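Local coordinates for protein CT398 (Chlamydia trachomatis, PDB 4ILO) that is of unknown function but, with its long coiled-coil hairpin and C4-type zinc ribbon, is thought to bind DNA or RNA, at residues Val194-Cys205 with Cys226-Gln236. Numbering follows the deposited sequence.
With ZN (zinc ion), chain C; EDO (1,2-ethanediol), chain D.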
loop_
_atom_site.group_PDB
_atom_site.type_symbol
_atom_site.label_atom_id
_atom_site.label_comp_id
_atom_site.label_asym_id
_atom_site.label_seq_id
_atom_site.Cartn_x
_atom_site.Cartn_y
_atom_site.Cartn_z
ATOM N N VAL A 194 -12.320 33.821 -1.125
ATOM C CA VAL A 194 -12.479 35.248 -1.411
ATOM C C VAL A 194 -12.709 35.323 -2.907
ATOM O O VAL A 194 -11.778 35.107 -3.693
ATOM C CB VAL A 194 -11.239 36.053 -1.003
ATOM C CG1 VAL A 194 -11.501 37.589 -1.189
ATOM C CG2 VAL A 194 -10.861 35.769 0.428
ATOM N N VAL A 195 -13.951 35.559 -3.316
ATOM C CA VAL A 195 -14.310 35.340 -4.722
ATOM C C VAL A 195 -15.071 36.533 -5.283
ATOM O O VAL A 195 -15.789 37.220 -4.542
ATOM C CB VAL A 195 -15.164 34.068 -4.897
ATOM C CG1 VAL A 195 -14.387 32.801 -4.412
ATOM C CG2 VAL A 195 -16.551 34.228 -4.223
ATOM N N PRO A 196 -14.954 36.825 -6.575
ATOM C CA PRO A 196 -15.630 38.005 -7.118
ATOM C C PRO A 196 -17.056 37.682 -7.568
ATOM O O PRO A 196 -17.438 36.514 -7.760
ATOM C CB PRO A 196 -14.730 38.400 -8.300
ATOM C CG PRO A 196 -14.166 37.056 -8.795
ATOM C CD PRO A 196 -14.046 36.180 -7.550
ATOM N N ILE A 197 -17.853 38.753 -7.659
ATOM C CA ILE A 197 -19.146 38.731 -8.347
ATOM C C ILE A 197 -18.900 38.550 -9.842
ATOM O O ILE A 197 -18.210 39.366 -10.464
ATOM C CB ILE A 197 -19.904 40.053 -8.135
ATOM C CG1 ILE A 197 -19.956 40.492 -6.670
ATOM C CG2 ILE A 197 -21.314 39.951 -8.740
ATOM C CD1 ILE A 197 -21.019 39.836 -5.914
ATOM N N GLU A 198 -19.500 37.512 -10.433
ATOM C CA GLU A 198 -19.494 37.307 -11.888
ATOM C C GLU A 198 -20.935 37.171 -12.362
ATOM O O GLU A 198 -21.695 36.349 -11.831
ATOM C CB GLU A 198 -18.745 36.030 -12.340
ATOM C CG GLU A 198 -17.390 35.703 -11.666
ATOM C CD GLU A 198 -16.163 36.439 -12.263
ATOM O OE1 GLU A 198 -15.091 35.782 -12.442
ATOM O OE2 GLU A 198 -16.258 37.677 -12.506
ATOM N N ASN A 199 -21.306 37.945 -13.379
ATOM C CA ASN A 199 -22.650 37.837 -13.941
ATOM C C ASN A 199 -23.698 37.958 -12.835
ATOM O O ASN A 199 -24.714 37.255 -12.821
ATOM C CB ASN A 199 -22.829 36.529 -14.722
ATOM C CG ASN A 199 -21.748 36.315 -15.776
ATOM O OD1 ASN A 199 -21.731 36.993 -16.808
ATOM N ND2 ASN A 199 -20.850 35.356 -15.527
ATOM N N ARG A 200 -23.423 38.831 -11.873
ATOM C CA ARG A 200 -24.327 39.088 -10.755
ATOM C C ARG A 200 -24.612 37.842 -9.889
ATOM O O ARG A 200 -25.601 37.834 -9.134
ATOM C CB ARG A 200 -25.627 39.728 -11.248
ATOM C CG ARG A 200 -25.435 41.044 -12.044
ATOM C CD ARG A 200 -26.727 41.876 -11.963
ATOM N NE ARG A 200 -26.855 42.937 -12.968
ATOM C CZ ARG A 200 -26.275 44.138 -12.885
ATOM N NH1 ARG A 200 -25.483 44.418 -11.853
ATOM N NH2 ARG A 200 -26.463 45.050 -13.847
ATOM N N VAL A 201 -23.778 36.782 -9.965
ATOM C CA VAL A 201 -23.867 35.653 -9.035
ATOM C C VAL A 201 -22.560 35.515 -8.246
ATOM O O VAL A 201 -21.525 36.092 -8.587
ATOM C CB VAL A 201 -24.253 34.303 -9.706
ATOM C CG1 VAL A 201 -25.349 34.495 -10.731
ATOM C CG2 VAL A 201 -23.049 33.639 -10.374
ATOM N N CYS A 202 -22.632 34.748 -7.152
ATOM C CA CYS A 202 -21.440 34.365 -6.405
ATOM C C CYS A 202 -20.652 33.390 -7.264
ATOM O O CYS A 202 -21.207 32.395 -7.729
ATOM C CB CYS A 202 -21.854 33.699 -5.095
ATOM S SG CYS A 202 -20.512 33.004 -4.116
ATOM N N SER A 203 -19.380 33.681 -7.512
ATOM C CA SER A 203 -18.604 32.787 -8.357
ATOM C C SER A 203 -18.108 31.571 -7.591
ATOM O O SER A 203 -17.630 30.620 -8.203
ATOM C CB SER A 203 -17.463 33.541 -9.035
ATOM O OG SER A 203 -16.446 33.866 -8.128
ATOM N N GLY A 204 -18.236 31.576 -6.271
ATOM C CA GLY A 204 -17.978 30.396 -5.470
ATOM C C GLY A 204 -19.069 29.339 -5.542
ATOM O O GLY A 204 -18.763 28.153 -5.689
ATOM N N CYS A 205 -20.341 29.736 -5.438
ATOM C CA CYS A 205 -21.446 28.779 -5.408
ATOM C C CYS A 205 -22.418 28.942 -6.569
ATOM O O CYS A 205 -23.256 28.060 -6.777
ATOM C CB CYS A 205 -22.207 28.883 -4.067
ATOM S SG CYS A 205 -23.277 30.372 -3.832
ATOM N N CYS A 226 -21.289 35.957 0.904
ATOM C CA CYS A 226 -22.379 35.344 0.162
ATOM C C CYS A 226 -23.429 34.826 1.142
ATOM O O CYS A 226 -23.103 34.118 2.111
ATOM C CB CYS A 226 -21.849 34.162 -0.678
ATOM S SG CYS A 226 -23.139 33.352 -1.670
ATOM N N GLU A 227 -24.695 35.169 0.872
ATOM C CA GLU A 227 -25.807 34.770 1.728
ATOM C C GLU A 227 -26.069 33.265 1.686
ATOM O O GLU A 227 -26.790 32.753 2.555
ATOM C CB GLU A 227 -27.064 35.539 1.328
ATOM C CG GLU A 227 -26.992 37.035 1.651
ATOM C CD GLU A 227 -28.350 37.703 1.570
ATOM O OE1 GLU A 227 -29.020 37.774 2.620
ATOM O OE2 GLU A 227 -28.753 38.137 0.463
ATOM N N HIS A 228 -25.478 32.544 0.731
ATOM C CA HIS A 228 -25.698 31.098 0.610
ATOM C C HIS A 228 -24.495 30.244 0.956
ATOM O O HIS A 228 -24.650 29.228 1.639
ATOM C CB HIS A 228 -26.227 30.780 -0.792
ATOM C CG HIS A 228 -27.400 31.648 -1.147
ATOM N ND1 HIS A 228 -28.708 31.250 -0.965
ATOM C CD2 HIS A 228 -27.456 32.933 -1.571
ATOM C CE1 HIS A 228 -29.520 32.234 -1.308
ATOM N NE2 HIS A 228 -28.786 33.264 -1.686
ATOM N N CYS A 229 -23.286 30.617 0.538
ATOM C CA CYS A 229 -22.126 29.799 0.854
ATOM C C CYS A 229 -21.217 30.417 1.899
ATOM O O CYS A 229 -20.308 29.738 2.369
ATOM C CB CYS A 229 -21.316 29.469 -0.412
ATOM S SG CYS A 229 -20.329 30.851 -1.147
ATOM N N SER A 230 -21.410 31.683 2.257
ATOM C CA SER A 230 -20.651 32.385 3.310
ATOM C C SER A 230 -19.253 32.824 2.867
ATOM O O SER A 230 -18.521 33.430 3.707
ATOM C CB SER A 230 -20.493 31.569 4.612
ATOM O OG SER A 230 -21.748 31.305 5.234
ATOM N N ARG A 231 -18.838 32.561 1.629
ATOM C CA ARG A 231 -17.579 33.089 1.141
ATOM C C ARG A 231 -17.592 34.620 1.137
ATOM O O ARG A 231 -18.649 35.252 1.073
ATOM C CB ARG A 231 -17.337 32.618 -0.284
ATOM C CG ARG A 231 -17.098 31.091 -0.397
ATOM C CD ARG A 231 -16.739 30.735 -1.820
ATOM N NE ARG A 231 -16.159 29.392 -1.930
ATOM C CZ ARG A 231 -16.873 28.274 -1.950
ATOM N NH1 ARG A 231 -18.191 28.315 -1.834
ATOM N NH2 ARG A 231 -16.254 27.100 -2.063
ATOM N N ILE A 232 -16.393 35.207 1.169
ATOM C CA ILE A 232 -16.224 36.667 1.068
ATOM C C ILE A 232 -16.364 37.088 -0.393
ATOM O O ILE A 232 -15.659 36.565 -1.264
ATOM C CB ILE A 232 -14.841 37.081 1.602
ATOM C CG1 ILE A 232 -14.752 36.810 3.102
ATOM C CG2 ILE A 232 -14.553 38.562 1.267
ATOM C CD1 ILE A 232 -13.344 36.616 3.614
ATOM N N LEU A 233 -17.247 38.054 -0.663
ATOM C CA LEU A 233 -17.464 38.544 -2.021
ATOM C C LEU A 233 -16.799 39.910 -2.203
ATOM O O LEU A 233 -16.747 40.739 -1.281
ATOM C CB LEU A 233 -18.963 38.706 -2.317
ATOM C CG LEU A 233 -19.907 37.510 -2.490
ATOM C CD1 LEU A 233 -21.346 37.968 -2.455
ATOM C CD2 LEU A 233 -19.635 36.754 -3.832
ATOM N N TYR A 234 -16.334 40.162 -3.424
ATOM C CA TYR A 234 -15.718 41.440 -3.738
ATOM C C TYR A 234 -16.023 41.782 -5.190
ATOM O O TYR A 234 -16.474 40.941 -5.968
ATOM C CB TYR A 234 -14.210 41.428 -3.470
ATOM C CG TYR A 234 -13.411 40.657 -4.515
ATOM C CD1 TYR A 234 -13.161 39.290 -4.359
ATOM C CD2 TYR A 234 -12.891 41.293 -5.649
ATOM C CE1 TYR A 234 -12.414 38.554 -5.302
ATOM C CE2 TYR A 234 -12.128 40.564 -6.608
ATOM C CZ TYR A 234 -11.904 39.198 -6.425
ATOM O OH TYR A 234 -11.182 38.470 -7.342
ATOM N N TRP A 235 -15.765 43.036 -5.540
ATOM C CA TRP A 235 -16.132 43.607 -6.828
ATOM C C TRP A 235 -14.871 43.849 -7.652
ATOM O O TRP A 235 -13.955 44.544 -7.188
ATOM C CB TRP A 235 -16.847 44.932 -6.584
ATOM C CG TRP A 235 -17.273 45.622 -7.825
ATOM C CD1 TRP A 235 -16.744 46.768 -8.361
ATOM C CD2 TRP A 235 -18.331 45.222 -8.693
ATOM N NE1 TRP A 235 -17.407 47.094 -9.518
ATOM C CE2 TRP A 235 -18.389 46.164 -9.743
ATOM C CE3 TRP A 235 -19.236 44.149 -8.691
ATOM C CZ2 TRP A 235 -19.313 46.066 -10.785
ATOM C CZ3 TRP A 235 -20.158 44.050 -9.727
ATOM C CH2 TRP A 235 -20.186 45.005 -10.761
ATOM N N GLN A 236 -14.845 43.290 -8.873
ATOM C CA GLN A 236 -13.714 43.353 -9.837
ATOM C C GLN A 236 -12.771 42.163 -9.654
ATOM O O GLN A 236 -12.078 41.750 -10.592
ATOM C CB GLN A 236 -12.904 44.656 -9.763
ATOM C CG GLN A 236 -13.498 45.859 -10.468
ATOM C CD GLN A 236 -12.430 46.904 -10.772
ATOM O OE1 GLN A 236 -11.257 46.703 -10.453
ATOM N NE2 GLN A 236 -12.823 48.011 -11.403
HETATM ZN ZN ZN C . -21.786 31.753 -2.673
HETATM C C1 EDO D . -16.859 43.920 -0.104
HETATM O O1 EDO D . -16.204 44.726 -1.089
HETATM C C2 EDO D . -15.793 43.057 0.547
HETATM O O2 EDO D . -16.468 41.962 1.167
#
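Four thiolates close round one zinc ion, Cys202 and Cys205 from one segment, Cys226 and Cys229 from the other, each SG 2.3 Å from the metal. The two CxxC pairs match in conformation: the first cysteine of each carries SG anti to its backbone N (chi1 174° in Cys202, -179° in Cys226), whereas the second turns SG between N and the carbonyl carbon. Cysteine suits these places because its thiolate binds zinc firmly, and the sulfurs also accept N-H bonds: Cys226 SG takes those of His228 and Cys229, and Cys202 SG that of Cys205. Arg231 adds a side-chain donor, its extended chain running past Gly204 to bring NH1 to Cys229 SG, 3.4 Å away and in the guanidinium plane. Glycine suits position 204 because Arg231 CD packs on its CA, just where a CB would lie. The arginine should temper the negative charge of the thiolate cluster, while NH2 makes a salt bridge with Asp191.

Two CxxC loops sharing one zinc beside short strands are characteristic of the C4-type zinc ribbon. Here the central strands of a mixed sheet, 194-198 and 232-234, run parallel, Val195 N bonding to Ile232 O (2.9 Å) and Ile197 N to Tyr234 O (3.1 Å); Tyr234 N reaches Val195 O at a poorer angle.

On one face of the sheet, Pro196 CB sits over the Tyr234 ring, displaced toward CZ, 3.8 Å from the centroid, in a CH-pi contact suited to proline, whose rigid ring offers C-H groups to the aromatic face; chi1 of 75° carries the phenol across to the neighbouring strand. Val194 CG1 touches Tyr234 CD1 and Ile232 CG2. On the other face, Leu233 CD1 meets Ile197 CD1, the side chains crossing at about a right angle, and CD2 touches Val195 CG2 and, at 3.9 Å, Cys202 SG.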